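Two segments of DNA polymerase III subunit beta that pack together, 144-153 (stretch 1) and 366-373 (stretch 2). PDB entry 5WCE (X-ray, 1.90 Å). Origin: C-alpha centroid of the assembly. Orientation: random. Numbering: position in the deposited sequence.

Stretch 1 (144-153) IRLIDKTRFA
Stretch 2, residues 366-373: VDPGVKYV

What backbone frame brings the two stretches together? Residues 144-148 are helical, continuing a helix that begins earlier in the chain, with Asp148 N bonded to Ile144 O at 2.8 Å and Lys149 N to Arg145 O at 3.0 Å. At Thr150 phi/psi is -128/-23, and its p rotamer (chi1 60°) lets Thr150 OG1 donate to Leu146 O at 2.8 Å. The partner passes through a type I beta turn from Asp367 to Val370, with Pro368 at -66/-11 and Gly369 at -88/9, then runs extended from Val370 to Val373. Register is set by Lys149 and Val370, whose CA atoms lie 7.5 Å apart, and the contact buries 287 Å² in total, both sides summed.

How does Arg145 reach the turn? Its CB points toward the other stretch, and chi1 to chi3 are all t (173°, -179°, 162°), so the chain extends almost fully before chi4 of -81° orients the guanidinium. Asp367, also t at chi1 (-170°) with chi2 -18°, meets the guanidinium edge near its plane and forms a salt bridge. Arg145 NE donates to Asp367 OD2 at 3.1 Å and Arg145 NH2 to Asp367 OD1 at 2.9 Å, while a weak bond joins Arg145 NH2 to Asp367 OD2 at 3.0 Å. Asp367 OD1 also accepts from Gly369 N at 2.8 Å, so the same carboxylate ties down the turn and receives the arginine. Glycine suits its place: an ideal CB on Gly369 would lie 2.7 Å from Arg145 NH2, a clash.

Why does Lys149 fold back rather than stretch out? Its chi1 of -61° and chi2 of -78° are both m, bending the chain near its base; t values at chi3 (-170°) and chi4 (-167°) then carry it straight. The bend lays its methylenes beside Val370, with Lys149 CD 3.9 Å from Val370 CG1. Val370, m at chi1 (-56°), directs its CB toward the other stretch, giving the lysine methylenes an apolar surface, and Val370 CG1 also lies 3.7 Å from Arg145 NH2. The ammonium does not form a direct salt bridge: Lys149 NZ stays 4.1 Å from Asp367 OD2. Water 1 links them, donating to Asp367 OD2 at 2.6 Å and accepting a weak bond from Lys149 NZ at 3.2 Å.

What secures the other end of the contact? Tyr372, buried and m at chi1 (-59°) with chi2 -80°, sends its hydroxyl to the backbone of stretch 1, where Tyr372 OH donates to Lys149 O at 2.9 Å. That carbonyl lies near the plane of the tyrosine ring, at its edge, where the hydroxyl can reach it. Phe152, p at chi1 (76°) with chi2 -88°, also directs its CB toward the strand, and Phe152 CE1 approaches Tyr372 CE1 at 3.8 Å. Tyrosine thus serves twice, its ring carbons meeting phenylalanine and its hydroxyl a main-chain oxygen.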

# COMPACT_ATOMS: atom_id res chain seq x y z
N ILE A 144 23.30 8.55 7.08
CA ILE A 144 22.30 7.69 6.47
C ILE A 144 22.68 6.21 6.75
O ILE A 144 21.82 5.46 7.12
CB ILE A 144 22.10 7.96 4.96
CG1 ILE A 144 21.24 9.22 4.76
CG2 ILE A 144 21.41 6.76 4.26
CD1 ILE A 144 21.16 9.69 3.29
N ARG A 145 23.94 5.88 6.59
CA ARG A 145 24.41 4.50 6.84
C ARG A 145 24.18 4.14 8.33
O ARG A 145 23.65 3.08 8.62
CB ARG A 145 25.86 4.33 6.44
CG ARG A 145 26.47 2.98 6.81
CD ARG A 145 27.93 2.88 6.41
NE ARG A 145 28.60 1.78 7.13
CZ ARG A 145 29.07 1.87 8.38
NH1 ARG A 145 28.91 2.99 9.12
NH2 ARG A 145 29.65 0.82 8.95
N LEU A 146 24.55 5.03 9.25
CA LEU A 146 24.32 4.75 10.67
C LEU A 146 22.90 4.38 10.97
O LEU A 146 22.65 3.42 11.74
CB LEU A 146 24.79 5.90 11.59
CG LEU A 146 26.28 6.23 11.69
CD1 LEU A 146 26.50 7.32 12.73
CD2 LEU A 146 27.17 5.02 11.99
N ILE A 147 21.96 5.12 10.38
CA ILE A 147 20.57 4.89 10.59
C ILE A 147 20.07 3.63 9.86
O ILE A 147 19.43 2.74 10.47
CB ILE A 147 19.71 6.14 10.21
CG1 ILE A 147 20.00 7.27 11.19
CG2 ILE A 147 18.24 5.81 10.22
CD1 ILE A 147 19.52 8.64 10.71
N ASP A 148 20.35 3.54 8.56
CA ASP A 148 19.81 2.42 7.77
C ASP A 148 20.34 1.03 8.23
O ASP A 148 19.61 0.04 8.17
CB ASP A 148 20.05 2.61 6.29
CG ASP A 148 19.15 3.72 5.66
OD1 ASP A 148 18.31 4.29 6.38
OD2 ASP A 148 19.37 4.02 4.45
N LYS A 149 21.57 0.98 8.71
CA LYS A 149 22.14 -0.25 9.28
C LYS A 149 21.53 -0.70 10.60
O LYS A 149 21.73 -1.84 10.99
CB LYS A 149 23.65 -0.11 9.45
CG LYS A 149 24.44 0.11 8.16
CD LYS A 149 24.62 -1.18 7.38
CE LYS A 149 25.60 -0.97 6.26
NZ LYS A 149 25.55 -2.12 5.32
N THR A 150 20.83 0.18 11.33
CA THR A 150 20.38 -0.14 12.69
C THR A 150 18.89 0.05 13.00
O THR A 150 18.39 -0.55 13.93
CB THR A 150 21.14 0.72 13.72
OG1 THR A 150 20.89 2.11 13.44
CG2 THR A 150 22.62 0.43 13.64
N ARG A 151 18.17 0.87 12.25
CA ARG A 151 16.88 1.37 12.79
C ARG A 151 15.80 0.28 12.82
O ARG A 151 14.91 0.33 13.65
CB ARG A 151 16.40 2.59 12.01
CG ARG A 151 15.80 2.30 10.71
CD ARG A 151 15.40 3.52 9.90
NE ARG A 151 14.09 3.99 10.22
CZ ARG A 151 13.27 4.62 9.37
NH1 ARG A 151 13.62 4.88 8.10
NH2 ARG A 151 12.08 4.98 9.80
N PHE A 152 15.96 -0.74 11.99
CA PHE A 152 15.05 -1.89 11.98
C PHE A 152 14.99 -2.57 13.33
O PHE A 152 13.99 -3.17 13.67
CB PHE A 152 15.45 -2.89 10.87
CG PHE A 152 16.67 -3.73 11.23
CD1 PHE A 152 17.96 -3.27 10.95
CD2 PHE A 152 16.53 -4.93 11.92
CE1 PHE A 152 19.09 -4.01 11.33
CE2 PHE A 152 17.65 -5.67 12.28
CZ PHE A 152 18.91 -5.23 11.97
N ALA A 153 16.06 -2.47 14.14
CA ALA A 153 16.08 -3.13 15.43
C ALA A 153 15.51 -2.31 16.59
O ALA A 153 15.47 -2.80 17.73
CB ALA A 153 17.49 -3.53 15.76
N VAL A 366 32.58 -7.35 4.50
CA VAL A 366 32.91 -6.16 3.74
C VAL A 366 32.59 -4.86 4.49
O VAL A 366 32.75 -3.81 3.92
CB VAL A 366 32.24 -6.14 2.34
CG1 VAL A 366 32.60 -7.40 1.56
CG2 VAL A 366 30.75 -5.94 2.40
N ASP A 367 32.10 -4.96 5.74
CA ASP A 367 31.89 -3.78 6.59
C ASP A 367 32.22 -4.17 8.05
O ASP A 367 31.35 -4.63 8.78
CB ASP A 367 30.46 -3.22 6.43
CG ASP A 367 30.26 -1.87 7.10
OD1 ASP A 367 31.06 -1.50 7.96
OD2 ASP A 367 29.31 -1.16 6.70
N PRO A 368 33.47 -3.92 8.47
CA PRO A 368 33.84 -4.12 9.88
C PRO A 368 33.13 -3.15 10.87
O PRO A 368 33.27 -3.32 12.08
CB PRO A 368 35.36 -3.82 9.91
CG PRO A 368 35.59 -2.90 8.81
CD PRO A 368 34.59 -3.29 7.73
N GLY A 369 32.46 -2.11 10.36
CA GLY A 369 31.84 -1.11 11.19
C GLY A 369 30.41 -1.44 11.61
O GLY A 369 29.71 -0.54 12.11
N VAL A 370 29.91 -2.67 11.34
CA VAL A 370 28.62 -3.11 11.85
C VAL A 370 28.75 -4.42 12.66
O VAL A 370 29.73 -5.17 12.46
CB VAL A 370 27.58 -3.27 10.74
CG1 VAL A 370 27.45 -1.98 9.97
CG2 VAL A 370 27.98 -4.39 9.77
N LYS A 371 27.88 -4.60 13.62
CA LYS A 371 27.72 -5.87 14.34
C LYS A 371 26.24 -6.13 14.51
O LYS A 371 25.46 -5.21 14.87
CB LYS A 371 28.43 -5.84 15.71
CG LYS A 371 29.93 -5.74 15.62
CD LYS A 371 30.58 -5.70 17.01
CE LYS A 371 32.11 -5.54 17.01
NZ LYS A 371 32.54 -4.12 16.96
N TYR A 372 25.82 -7.40 14.31
CA TYR A 372 24.46 -7.80 14.64
C TYR A 372 24.47 -8.96 15.67
O TYR A 372 25.37 -9.82 15.66
CB TYR A 372 23.68 -8.21 13.42
CG TYR A 372 23.64 -7.07 12.45
CD1 TYR A 372 22.73 -6.02 12.63
CD2 TYR A 372 24.56 -6.97 11.42
CE1 TYR A 372 22.75 -4.93 11.77
CE2 TYR A 372 24.60 -5.86 10.59
CZ TYR A 372 23.66 -4.85 10.80
OH TYR A 372 23.64 -3.72 9.96
N VAL A 373 23.52 -8.89 16.57
CA VAL A 373 23.35 -9.89 17.61
C VAL A 373 21.91 -10.45 17.46
O VAL A 373 20.90 -9.67 17.40
CB VAL A 373 23.58 -9.37 19.03
CG1 VAL A 373 23.55 -10.52 20.03
CG2 VAL A 373 24.92 -8.67 19.16
O HOH W 1 28.31 -0.94 4.30